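Local coordinates for protein Cdhr2 (Mus musculus, PDB 5CYX) that probably joins neighbouring microvilli through calcium-dependent heterophilic complexes of its extracellular cadherin repeats with CDHR5, controlling how microvilli pack on epithelial cells, at residues K75-T80 with I86-M91; V127-K132 with L185-S190; L242-V247 with M318-R323. All blocks are in the same frame, centred on the assembly; numbering follows the deposited sequence.

Interaction 1: residues K75-T80 with I86-M91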
ATOM      1  N   LYS A  75      35.609  12.250  26.883  1.00 53.18           N
ATOM      2  CA  LYS A  75      36.114  12.542  28.236  1.00 54.73           C
ATOM      3  C   LYS A  75      36.933  13.835  28.309  1.00 53.44           C
ATOM      4  O   LYS A  75      37.689  14.191  27.370  1.00 49.74           O
ATOM      5  CB  LYS A  75      37.074  11.441  28.722  1.00 58.81           C
ATOM      6  CG  LYS A  75      36.401  10.164  29.070  1.00 64.81           C
ATOM      7  CD  LYS A  75      37.402   9.100  29.564  1.00 70.00           C
ATOM      8  CE  LYS A  75      36.704   7.732  29.640  1.00 74.20           C
ATOM      9  NZ  LYS A  75      35.259   7.817  30.081  1.00 74.73           N
ATOM     10  N   ILE A  76      36.874  14.456  29.477  1.00 52.59           N
ATOM     11  CA  ILE A  76      37.762  15.569  29.785  1.00 54.79           C
ATOM     12  C   ILE A  76      38.396  15.345  31.143  1.00 55.46           C
ATOM     13  O   ILE A  76      37.875  14.619  31.950  1.00 56.64           O
ATOM     14  CB  ILE A  76      37.026  16.930  29.766  1.00 54.07           C
ATOM     15  CG1 ILE A  76      35.761  16.876  30.628  1.00 54.25           C
ATOM     16  CG2 ILE A  76      36.678  17.289  28.347  1.00 54.20           C
ATOM     17  CD1 ILE A  76      35.066  18.218  30.824  1.00 54.29           C
ATOM     18  N   THR A  77      39.530  15.975  31.369  1.00 56.70           N
ATOM     19  CA  THR A  77      40.147  15.996  32.679  1.00 58.42           C
ATOM     20  C   THR A  77      39.988  17.422  33.241  1.00 59.01           C
ATOM     21  O   THR A  77      40.411  18.411  32.610  1.00 59.82           O
ATOM     22  CB  THR A  77      41.634  15.539  32.603  1.00 59.39           C
ATOM     23  OG1 THR A  77      41.683  14.189  32.104  1.00 60.49           O
ATOM     24  CG2 THR A  77      42.297  15.572  33.965  1.00 59.66           C
ATOM     25  N   ILE A  78      39.371  17.504  34.402  1.00 58.42           N
ATOM     26  CA  ILE A  78      39.249  18.721  35.151  1.00 62.13           C
ATOM     27  C   ILE A  78      40.249  18.704  36.301  1.00 63.02           C
ATOM     28  O   ILE A  78      40.435  17.684  36.961  1.00 63.22           O
ATOM     29  CB  ILE A  78      37.816  18.874  35.706  1.00 64.36           C
ATOM     30  CG1 ILE A  78      36.833  19.039  34.540  1.00 64.72           C
ATOM     31  CG2 ILE A  78      37.734  20.097  36.622  1.00 65.59           C
ATOM     32  CD1 ILE A  78      35.418  18.660  34.893  1.00 67.37           C
ATOM     33  N   SER A  79      40.839  19.862  36.567  1.00 63.02           N
ATOM     34  CA  SER A  79      41.853  20.021  37.600  1.00 63.70           C
ATOM     35  C   SER A  79      41.526  21.206  38.496  1.00 63.04           C
ATOM     36  O   SER A  79      40.965  22.206  38.037  1.00 63.52           O
ATOM     37  CB  SER A  79      43.190  20.242  36.941  1.00 64.71           C
ATOM     38  OG  SER A  79      43.161  21.457  36.197  1.00 66.52           O
ATOM     39  N   THR A  80      41.841  21.073  39.777  1.00 62.20           N
ATOM     40  CA  THR A  80      41.781  22.178  40.740  1.00 62.37           C
ATOM     41  C   THR A  80      43.138  22.248  41.404  1.00 63.10           C
ATOM     42  O   THR A  80      43.755  21.211  41.658  1.00 63.50           O
ATOM     43  CB  THR A  80      40.797  21.917  41.898  1.00 62.91           C
ATOM     44  OG1 THR A  80      41.008  20.571  42.359  1.00 62.52           O
ATOM     45  CG2 THR A  80      39.328  22.179  41.515  1.00 61.83           C
ATOM     46  N   ILE A  86      47.766  19.806  42.810  1.00 78.76           N
ATOM     47  CA  ILE A  86      46.729  19.750  41.783  1.00 76.93           C
ATOM     48  C   ILE A  86      45.994  18.411  41.892  1.00 77.13           C
ATOM     49  O   ILE A  86      46.591  17.355  41.737  1.00 75.11           O
ATOM     50  CB  ILE A  86      47.305  19.904  40.354  1.00 75.64           C
ATOM     51  CG1 ILE A  86      48.252  21.106  40.299  1.00 75.10           C
ATOM     52  CG2 ILE A  86      46.181  20.066  39.333  1.00 74.82           C
ATOM     53  CD1 ILE A  86      48.668  21.549  38.919  1.00 74.62           C
ATOM     54  N   ARG A  87      44.694  18.474  42.158  1.00 78.82           N
ATOM     55  CA  ARG A  87      43.835  17.300  42.137  1.00 80.68           C
ATOM     56  C   ARG A  87      43.034  17.294  40.841  1.00 79.32           C
ATOM     57  O   ARG A  87      42.485  18.318  40.447  1.00 80.26           O
ATOM     58  CB  ARG A  87      42.905  17.302  43.338  1.00 82.59           C
ATOM     59  CG  ARG A  87      43.614  17.104  44.680  1.00 85.57           C
ATOM     60  CD  ARG A  87      42.668  17.381  45.843  1.00 87.15           C
ATOM     61  NE  ARG A  87      41.449  16.558  45.742  1.00 90.98           N
ATOM     62  CZ  ARG A  87      40.358  16.671  46.513  1.00 90.82           C
ATOM     63  NH1 ARG A  87      39.326  15.871  46.289  1.00 90.25           N
ATOM     64  NH2 ARG A  87      40.277  17.575  47.491  1.00 91.39           N
ATOM     65  N   THR A  88      42.994  16.144  40.175  1.00 78.07           N
ATOM     66  CA  THR A  88      42.237  15.970  38.939  1.00 75.98           C
ATOM     67  C   THR A  88      41.161  14.883  39.068  1.00 73.70           C
ATOM     68  O   THR A  88      41.293  13.953  39.862  1.00 72.66           O
ATOM     69  CB  THR A  88      43.153  15.570  37.777  1.00 76.33           C
ATOM     70  OG1 THR A  88      43.748  14.302  38.057  1.00 77.60           O
ATOM     71  CG2 THR A  88      44.261  16.611  37.565  1.00 77.35           C
ATOM     72  N   ALA A  89      40.105  15.020  38.274  1.00 69.86           N
ATOM     73  CA  ALA A  89      39.170  13.937  38.016  1.00 67.29           C
ATOM     74  C   ALA A  89      38.749  13.967  36.544  1.00 65.35           C
ATOM     75  O   ALA A  89      38.744  15.028  35.894  1.00 62.64           O
ATOM     76  CB  ALA A  89      37.960  14.063  38.924  1.00 67.37           C
ATOM     77  N   GLU A  90      38.420  12.799  36.014  1.00 64.68           N
ATOM     78  CA  GLU A  90      37.820  12.704  34.691  1.00 66.24           C
ATOM     79  C   GLU A  90      36.320  12.913  34.779  1.00 64.46           C
ATOM     80  O   GLU A  90      35.695  12.597  35.784  1.00 60.97           O
ATOM     81  CB  GLU A  90      38.144  11.379  34.024  1.00 69.94           C
ATOM     82  CG  GLU A  90      39.634  11.246  33.740  1.00 74.69           C
ATOM     83  CD  GLU A  90      40.004   9.942  33.069  1.00 79.90           C
ATOM     84  OE1 GLU A  90      39.335   8.915  33.330  1.00 86.22           O
ATOM     85  OE2 GLU A  90      40.980   9.935  32.294  1.00 84.08           O
ATOM     86  N   MET A  91      35.776  13.490  33.717  1.00 64.00           N
ATOM     87  CA  MET A  91      34.362  13.803  33.595  1.00 62.63           C
ATOM     88  C   MET A  91      34.003  13.373  32.206  1.00 59.84           C
ATOM     89  O   MET A  91      34.755  13.622  31.251  1.00 59.05           O
ATOM     90  CB  MET A  91      34.185  15.319  33.678  1.00 67.88           C
ATOM     91  CG  MET A  91      32.771  15.840  33.710  1.00 72.21           C
ATOM     92  SD  MET A  91      32.382  16.427  35.373  1.00 81.19           S
ATOM     93  CE  MET A  91      30.775  15.679  35.657  1.00 78.60           C
TER
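M91 sets its CB against two isoleucines of the partner strand, at the gap between I76 and I78, 3.8 Å from I76 CG1 and 3.8 Å from I78 CD1. The I76 and M91 side chains run side by side in the same direction, whereas M91 slants over the end of I78. Turning CG of M91 opposite the backbone N (chi1 -174°) lays SD beside I78 CD1, at 3.8 Å, and bends at chi2 and chi3 turn the end of the chain away from the partner strand. The face of T77, S79, T88 and E90 is more polar, with I86 reaching in from the end of its strand. There S79 CB meets two methyls on one side, 3.8 Å from I86 CG2 and 3.8 Å from T88 CG2, and T77 CG2 comes within 3.9 Å of T88 CB.

The backbones that set these positions are antiparallel, with three hydrogen-bonded pairs, I76 with M91, I78 with A89 and T80 with R87, each joined by two N-H to O bonds. The bond from I76 N to M91 O, at 2.9 Å, is nearly straight (172° at the hydrogen). CA-H groups of K75, S79, I86, T88 and E90 make further contacts to carbonyl oxygens across the gap.

A second subunit covers the M91 face: its F7 packs on I78 and A89, its V9 on M91, and its S6 OG hydrogen-bonds T80 OG1. Within the chain the pair is a beta hairpin at the middle of the first cadherin repeat's four-stranded sheet: strand 40-44 flanks 73-81 through backbone bonds of T77 and S79, and strand 13-17 runs parallel to 86-96.

Interaction 2: residues V127-K132 with L185-S190; sequences VLAEDK and LKACDS. With CA (calcium ion), chain D.
D131 and D189 converge on one calcium ion, their carboxylates crossing at an angle with the two planes 47° apart. D131 grips the ion with both oxygens, OD1 at 2.5 Å and OD2 at 2.3 Å from the calcium, so its CG faces the metal almost directly. D189 gives a single oxygen, OD2, 2.5 Å from the same calcium; Q201 is a further polar partner of the D189 side chain. This brings D131 OD2 within 3.3 Å of D189 OD2, a closeness between two acceptors that the metal between them makes tolerable. Their torsions differ: D131 holds CG opposite its backbone N (chi1 -176°), while in D189 the carboxylate is tucked between N and the carbonyl carbon (chi1 56°).

Behind the ion the contact turns apolar. The methyl of A129 meets that of A187, CB to CB at 3.7 Å, and F105 packs against both alanines. Farther along, V127 and L185 reach for each other end on, CG2 of the valine 3.7 Å from CD1 of the leucine, whose side chain also touches V206 and V208. No hydrogen bond spans the two segments; each takes its backbone partners from other neighbours, as in V127 with G164 and L185 with V206. The hydroxyl of Y142 accepts a hydrogen bond from A129 N, and C188, pointing away from the contact, is tied to C202 by a disulfide.

N99, N101, D133 and A137 complete the calcium shell. D131 and D133 form the DXD motif of cadherins, N99 and N101 belong to the DXNDN linker, and D189 supplies the XDX position: together they form one of the three calcium sites at the N-terminal end of the second repeat, where it meets the first.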
ATOM      1  N   VAL A 127      11.904   6.089  -4.392  1.00 48.19           N
ATOM      2  CA  VAL A 127      12.994   6.972  -4.001  1.00 49.77           C
ATOM      3  C   VAL A 127      13.443   6.682  -2.553  1.00 51.12           C
ATOM      4  O   VAL A 127      12.708   6.083  -1.754  1.00 50.13           O
ATOM      5  CB  VAL A 127      12.603   8.449  -4.189  1.00 49.60           C
ATOM      6  CG1 VAL A 127      12.438   8.750  -5.680  1.00 49.87           C
ATOM      7  CG2 VAL A 127      11.308   8.795  -3.438  1.00 48.64           C
ATOM      8  N   LEU A 128      14.657   7.102  -2.218  1.00 52.02           N
ATOM      9  CA  LEU A 128      15.182   6.928  -0.865  1.00 52.63           C
ATOM     10  C   LEU A 128      15.835   8.214  -0.400  1.00 53.00           C
ATOM     11  O   LEU A 128      16.753   8.722  -1.047  1.00 51.69           O
ATOM     12  CB  LEU A 128      16.218   5.802  -0.842  1.00 53.88           C
ATOM     13  CG  LEU A 128      16.726   5.408   0.547  1.00 55.08           C
ATOM     14  CD1 LEU A 128      15.574   4.908   1.441  1.00 54.38           C
ATOM     15  CD2 LEU A 128      17.842   4.377   0.413  1.00 56.77           C
ATOM     16  N   ALA A 129      15.372   8.738   0.731  1.00 52.94           N
ATOM     17  CA  ALA A 129      16.093   9.841   1.359  1.00 53.23           C
ATOM     18  C   ALA A 129      16.603   9.370   2.688  1.00 52.21           C
ATOM     19  O   ALA A 129      15.992   8.531   3.316  1.00 51.02           O
ATOM     20  CB  ALA A 129      15.244  11.088   1.487  1.00 52.80           C
ATOM     21  N   GLU A 130      17.753   9.893   3.087  1.00 52.13           N
ATOM     22  CA  GLU A 130      18.340   9.533   4.377  1.00 52.56           C
ATOM     23  C   GLU A 130      18.570  10.804   5.147  1.00 50.59           C
ATOM     24  O   GLU A 130      18.873  11.836   4.570  1.00 49.41           O
ATOM     25  CB  GLU A 130      19.671   8.781   4.154  1.00 54.93           C
ATOM     26  CG  GLU A 130      19.419   7.420   3.545  1.00 56.55           C
ATOM     27  CD  GLU A 130      20.676   6.756   3.045  1.00 60.19           C
ATOM     28  OE1 GLU A 130      21.486   7.428   2.319  1.00 62.40           O
ATOM     29  OE2 GLU A 130      20.828   5.565   3.365  1.00 60.97           O
ATOM     30  N   ASP A 131      18.433  10.696   6.449  1.00 49.54           N
ATOM     31  CA  ASP A 131      18.579  11.816   7.360  1.00 49.39           C
ATOM     32  C   ASP A 131      19.478  11.320   8.467  1.00 49.52           C
ATOM     33  O   ASP A 131      19.146  10.353   9.139  1.00 49.57           O
ATOM     34  CB  ASP A 131      17.215  12.224   7.920  1.00 48.10           C
ATOM     35  CG  ASP A 131      17.269  13.450   8.823  1.00 47.91           C
ATOM     36  OD1 ASP A 131      18.105  13.556   9.733  1.00 47.14           O
ATOM     37  OD2 ASP A 131      16.391  14.332   8.684  1.00 47.60           O
ATOM     38  N   LYS A 132      20.594  12.009   8.662  1.00 50.20           N
ATOM     39  CA  LYS A 132      21.629  11.546   9.606  1.00 50.77           C
ATOM     40  C   LYS A 132      21.287  11.626  11.084  1.00 47.60           C
ATOM     41  O   LYS A 132      21.999  11.049  11.887  1.00 46.89           O
ATOM     42  CB  LYS A 132      22.923  12.286   9.350  1.00 54.26           C
ATOM     43  CG  LYS A 132      23.473  11.953   7.975  1.00 57.68           C
ATOM     44  CD  LYS A 132      24.937  11.568   8.057  1.00 62.43           C
ATOM     45  CE  LYS A 132      25.836  12.796   8.229  1.00 66.30           C
ATOM     46  NZ  LYS A 132      27.080  12.480   9.015  1.00 69.21           N
ATOM     47  N   LEU A 185       8.274  15.738  -5.446  1.00 47.70           N
ATOM     48  CA  LEU A 185       8.212  15.157  -4.073  1.00 48.20           C
ATOM     49  C   LEU A 185       9.060  15.925  -3.104  1.00 48.71           C
ATOM     50  O   LEU A 185       9.946  16.706  -3.499  1.00 48.38           O
ATOM     51  CB  LEU A 185       8.734  13.715  -4.032  1.00 47.94           C
ATOM     52  CG  LEU A 185       8.538  12.846  -5.243  1.00 48.82           C
ATOM     53  CD1 LEU A 185       9.207  11.486  -4.983  1.00 49.64           C
ATOM     54  CD2 LEU A 185       7.069  12.643  -5.515  1.00 48.91           C
ATOM     55  N   LYS A 186       8.793  15.700  -1.828  1.00 48.79           N
ATOM     56  CA  LYS A 186       9.769  16.007  -0.785  1.00 50.48           C
ATOM     57  C   LYS A 186       9.790  14.934   0.305  1.00 49.54           C
ATOM     58  O   LYS A 186       8.938  14.059   0.340  1.00 48.12           O
ATOM     59  CB  LYS A 186       9.581  17.393  -0.175  1.00 52.72           C
ATOM     60  CG  LYS A 186       8.248  17.579   0.526  1.00 55.17           C
ATOM     61  CD  LYS A 186       8.153  18.901   1.301  1.00 58.12           C
ATOM     62  CE  LYS A 186       6.905  18.852   2.199  1.00 60.57           C
ATOM     63  NZ  LYS A 186       6.502  20.159   2.804  1.00 63.26           N
ATOM     64  N   ALA A 187      10.826  14.998   1.125  1.00 49.43           N
ATOM     65  CA  ALA A 187      10.989  14.112   2.249  1.00 50.40           C
ATOM     66  C   ALA A 187      11.203  14.998   3.455  1.00 50.24           C
ATOM     67  O   ALA A 187      11.998  15.919   3.369  1.00 50.66           O
ATOM     68  CB  ALA A 187      12.186  13.160   2.027  1.00 49.96           C
ATOM     69  N   CYS A 188      10.465  14.747   4.537  1.00 49.91           N
ATOM     70  CA  CYS A 188      10.709  15.407   5.812  1.00 51.14           C
ATOM     71  C   CYS A 188      11.043  14.373   6.872  1.00 49.67           C
ATOM     72  O   CYS A 188      10.751  13.185   6.713  1.00 50.40           O
ATOM     73  CB  CYS A 188       9.500  16.236   6.263  1.00 54.54           C
ATOM     74  SG  CYS A 188       8.931  17.395   4.990  1.00 59.73           S
ATOM     75  N   ASP A 189      11.660  14.815   7.953  1.00 47.75           N
ATOM     76  CA  ASP A 189      11.810  13.943   9.072  1.00 47.26           C
ATOM     77  C   ASP A 189      10.489  14.035   9.879  1.00 46.55           C
ATOM     78  O   ASP A 189       9.555  14.809   9.533  1.00 46.55           O
ATOM     79  CB  ASP A 189      13.094  14.226   9.878  1.00 47.57           C
ATOM     80  CG  ASP A 189      13.198  15.647  10.368  1.00 48.42           C
ATOM     81  OD1 ASP A 189      12.155  16.231  10.700  1.00 48.33           O
ATOM     82  OD2 ASP A 189      14.335  16.203  10.390  1.00 49.32           O
ATOM     83  N   SER A 190      10.452  13.314  10.968  1.00 45.77           N
ATOM     84  CA  SER A 190       9.256  13.173  11.793  1.00 45.65           C
ATOM     85  C   SER A 190       9.377  14.098  13.033  1.00 46.70           C
ATOM     86  O   SER A 190       8.688  13.945  14.003  1.00 46.60           O
ATOM     87  CB  SER A 190       9.083  11.696  12.193  1.00 45.62           C
ATOM     88  OG  SER A 190       9.079  10.822  11.064  1.00 44.13           O
TER
HETATM   89 CA    CA D1003      16.690  15.425  10.710  1.00 41.43          CA

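Interaction 3: residues L242-V247 with M318-R323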
ATOM      1  N   LEU A 242     -13.613   3.635 -54.793  1.00 75.12           N
ATOM      2  CA  LEU A 242     -13.220   4.627 -53.781  1.00 76.00           C
ATOM      3  C   LEU A 242     -12.261   4.039 -52.763  1.00 75.95           C
ATOM      4  O   LEU A 242     -12.137   2.810 -52.633  1.00 73.11           O
ATOM      5  CB  LEU A 242     -14.426   5.198 -53.035  1.00 78.14           C
ATOM      6  CG  LEU A 242     -15.064   4.349 -51.927  1.00 77.66           C
ATOM      7  CD1 LEU A 242     -15.969   5.220 -51.085  1.00 77.48           C
ATOM      8  CD2 LEU A 242     -15.801   3.146 -52.508  1.00 76.17           C
ATOM      9  N   THR A 243     -11.630   4.941 -52.020  1.00 75.79           N
ATOM     10  CA  THR A 243     -10.746   4.600 -50.930  1.00 74.56           C
ATOM     11  C   THR A 243     -11.419   4.898 -49.601  1.00 75.14           C
ATOM     12  O   THR A 243     -11.908   6.014 -49.389  1.00 76.97           O
ATOM     13  CB  THR A 243      -9.477   5.436 -51.022  1.00 75.27           C
ATOM     14  OG1 THR A 243      -9.021   5.376 -52.369  1.00 76.00           O
ATOM     15  CG2 THR A 243      -8.376   4.905 -50.057  1.00 74.50           C
ATOM     16  N   VAL A 244     -11.441   3.904 -48.714  1.00 72.58           N
ATOM     17  CA  VAL A 244     -11.788   4.131 -47.312  1.00 72.30           C
ATOM     18  C   VAL A 244     -10.521   4.045 -46.492  1.00 70.38           C
ATOM     19  O   VAL A 244      -9.534   3.459 -46.927  1.00 72.43           O
ATOM     20  CB  VAL A 244     -12.842   3.145 -46.762  1.00 71.86           C
ATOM     21  CG1 VAL A 244     -14.172   3.363 -47.460  1.00 74.26           C
ATOM     22  CG2 VAL A 244     -12.421   1.694 -46.918  1.00 69.61           C
ATOM     23  N   GLU A 245     -10.572   4.637 -45.307  1.00 69.04           N
ATOM     24  CA  GLU A 245      -9.473   4.625 -44.375  1.00 67.99           C
ATOM     25  C   GLU A 245      -9.977   4.479 -42.937  1.00 66.45           C
ATOM     26  O   GLU A 245     -10.938   5.122 -42.525  1.00 68.74           O
ATOM     27  CB  GLU A 245      -8.639   5.887 -44.533  1.00 69.93           C
ATOM     28  CG  GLU A 245      -7.293   5.807 -43.820  1.00 70.98           C
ATOM     29  CD  GLU A 245      -6.451   7.059 -43.980  1.00 74.23           C
ATOM     30  OE1 GLU A 245      -5.340   7.096 -43.425  1.00 77.66           O
ATOM     31  OE2 GLU A 245      -6.887   8.016 -44.651  1.00 77.97           O
ATOM     32  N   ALA A 246      -9.347   3.570 -42.207  1.00 63.86           N
ATOM     33  CA  ALA A 246      -9.475   3.447 -40.773  1.00 62.56           C
ATOM     34  C   ALA A 246      -8.105   3.502 -40.190  1.00 62.47           C
ATOM     35  O   ALA A 246      -7.156   3.034 -40.807  1.00 62.36           O
ATOM     36  CB  ALA A 246     -10.134   2.144 -40.424  1.00 62.60           C
ATOM     37  N   VAL A 247      -7.974   4.086 -39.009  1.00 63.24           N
ATOM     38  CA  VAL A 247      -6.659   4.215 -38.375  1.00 62.23           C
ATOM     39  C   VAL A 247      -6.709   3.735 -36.939  1.00 61.04           C
ATOM     40  O   VAL A 247      -7.750   3.798 -36.272  1.00 60.48           O
ATOM     41  CB  VAL A 247      -6.115   5.667 -38.422  1.00 64.49           C
ATOM     42  CG1 VAL A 247      -6.010   6.154 -39.870  1.00 66.17           C
ATOM     43  CG2 VAL A 247      -6.992   6.616 -37.634  1.00 65.61           C
ATOM     44  N   MET A 318     -17.997  -1.027 -41.087  1.00 75.99           N
ATOM     45  CA  MET A 318     -19.068  -0.148 -41.516  1.00 80.29           C
ATOM     46  C   MET A 318     -19.478  -0.458 -42.923  1.00 78.54           C
ATOM     47  O   MET A 318     -18.761  -1.160 -43.651  1.00 70.92           O
ATOM     48  CB  MET A 318     -18.662   1.319 -41.446  1.00 82.89           C
ATOM     49  CG  MET A 318     -17.588   1.709 -42.456  1.00 82.46           C
ATOM     50  SD  MET A 318     -17.171   3.393 -41.990  1.00 87.23           S
ATOM     51  CE  MET A 318     -16.663   4.027 -43.538  1.00 85.33           C
ATOM     52  N   TRP A 319     -20.632   0.123 -43.264  1.00 79.08           N
ATOM     53  CA  TRP A 319     -21.316  -0.033 -44.531  1.00 80.44           C
ATOM     54  C   TRP A 319     -21.014   1.135 -45.452  1.00 81.04           C
ATOM     55  O   TRP A 319     -20.927   2.281 -45.000  1.00 85.75           O
ATOM     56  CB  TRP A 319     -22.845  -0.102 -44.300  1.00 82.84           C
ATOM     57  CG  TRP A 319     -23.225  -1.370 -43.665  1.00 82.88           C
ATOM     58  CD1 TRP A 319     -23.285  -1.621 -42.338  1.00 84.15           C
ATOM     59  CD2 TRP A 319     -23.541  -2.599 -44.326  1.00 82.82           C
ATOM     60  NE1 TRP A 319     -23.632  -2.931 -42.117  1.00 84.27           N
ATOM     61  CE2 TRP A 319     -23.803  -3.555 -43.321  1.00 82.73           C
ATOM     62  CE3 TRP A 319     -23.623  -2.989 -45.675  1.00 83.36           C
ATOM     63  CZ2 TRP A 319     -24.156  -4.874 -43.608  1.00 82.89           C
ATOM     64  CZ3 TRP A 319     -23.977  -4.309 -45.969  1.00 82.98           C
ATOM     65  CH2 TRP A 319     -24.246  -5.235 -44.926  1.00 83.54           C
ATOM     66  N   VAL A 320     -20.936   0.831 -46.737  1.00 78.65           N
ATOM     67  CA  VAL A 320     -20.614   1.777 -47.794  1.00 79.02           C
ATOM     68  C   VAL A 320     -21.663   1.610 -48.884  1.00 78.73           C
ATOM     69  O   VAL A 320     -21.977   0.469 -49.274  1.00 76.27           O
ATOM     70  CB  VAL A 320     -19.234   1.448 -48.450  1.00 76.90           C
ATOM     71  CG1 VAL A 320     -18.968   2.348 -49.661  1.00 78.30           C
ATOM     72  CG2 VAL A 320     -18.105   1.554 -47.435  1.00 75.03           C
ATOM     73  N   THR A 321     -22.157   2.736 -49.411  1.00 78.39           N
ATOM     74  CA  THR A 321     -23.107   2.706 -50.519  1.00 79.90           C
ATOM     75  C   THR A 321     -22.457   3.065 -51.851  1.00 80.04           C
ATOM     76  O   THR A 321     -21.699   4.039 -51.954  1.00 80.33           O
ATOM     77  CB  THR A 321     -24.287   3.642 -50.238  1.00 82.31           C
ATOM     78  OG1 THR A 321     -24.926   3.189 -49.053  1.00 82.15           O
ATOM     79  CG2 THR A 321     -25.286   3.600 -51.372  1.00 83.43           C
ATOM     80  N   ILE A 322     -22.781   2.283 -52.874  1.00 82.95           N
ATOM     81  CA  ILE A 322     -22.171   2.438 -54.200  1.00 85.92           C
ATOM     82  C   ILE A 322     -23.238   2.480 -55.295  1.00 88.93           C
ATOM     83  O   ILE A 322     -24.031   1.541 -55.436  1.00 89.29           O
ATOM     84  CB  ILE A 322     -21.199   1.288 -54.514  1.00 83.30           C
ATOM     85  CG1 ILE A 322     -20.068   1.265 -53.481  1.00 82.72           C
ATOM     86  CG2 ILE A 322     -20.644   1.440 -55.934  1.00 83.40           C
ATOM     87  CD1 ILE A 322     -19.053   0.146 -53.700  1.00 81.67           C
ATOM     88  N   ARG A 323     -23.191   3.538 -56.102  1.00 92.23           N
ATOM     89  CA  ARG A 323     -24.220   3.815 -57.111  1.00 95.83           C
ATOM     90  C   ARG A 323     -23.755   3.226 -58.431  1.00 92.62           C
ATOM     91  O   ARG A 323     -22.693   3.602 -58.917  1.00 87.99           O
ATOM     92  CB  ARG A 323     -24.444   5.335 -57.257  1.00 99.59           C
ATOM     93  CG  ARG A 323     -24.650   6.062 -55.927  1.00104.95           C
ATOM     94  CD  ARG A 323     -24.669   7.592 -56.016  1.00108.90           C
ATOM     95  NE  ARG A 323     -23.899   8.150 -54.894  1.00111.13           N
ATOM     96  CZ  ARG A 323     -22.648   8.631 -54.945  1.00112.32           C
ATOM     97  NH1 ARG A 323     -21.963   8.702 -56.084  1.00111.47           N
ATOM     98  NH2 ARG A 323     -22.071   9.076 -53.832  1.00114.66           N
TER
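Across the core of the third cadherin repeat, the two sheets of its beta sandwich meet through aliphatic side chains of 242-247 and 318-323. V320 is the hub: its two methyls divide between two partners. CG1 faces the forked end of L242, 4.3 Å from L242 CD2 and 4.4 Å from L242 CD1, while CG2 lies 4.3 Å from V244 CG1. The division follows from V320's chi1 of 174°, which sends CG1 opposite the backbone N and leaves CG2 on the V244 side. L242 (chi1 78°) lifts its isobutyl group off its strand toward V320. These methyl contacts are loose, and no hydrogen bond bridges the gap; the backbones stay apart, with CA of V244 9.1 Å from CA of V320.

Such spacing is that of facing sheets in the Greek-key sandwich of cadherins. Strand 240-248 lies in the sheet with 220-222, 277-280 and 270-272, and strand 315-324 in the one with 228-231, 295-304 and 257-264. L242 is hydrogen-bonded through its backbone to I278 of its own sheet and V244 to G276, just before that strand; M318 pairs likewise with V300 in the other sheet.

I322 and M318 flank the hub but stay just beyond contact with 242-247. The side chain of Y227 touches L242, V244 and M318, and its hydroxyl accepts a hydrogen bond from E245 N at the break in strand 240-248. Just beyond, the Y259 hydroxyl accepts one from A246 N, and the A246 methyl packs on F222 and A302.

How the interactions relate
From the N terminus the contacts follow in series, one per cadherin repeat; none nests within or crosses another. Interaction 1 pairs adjacent strands within one sheet of the first repeat, its segments separated by five residues, most of them the hairpin's turn. Interaction 2 closes a 52-residue excursion in the second repeat, and its calcium also takes ligands from the linker at N99 and N101, so it ties that repeat to the end of the first. Interaction 3 closes the longest loop, 70 residues, between the two sheets of the third repeat. The centres of interactions 1 and 3 are about 102 Å apart, on opposite sides of the chain's centre, reflecting the elongated rod of repeats.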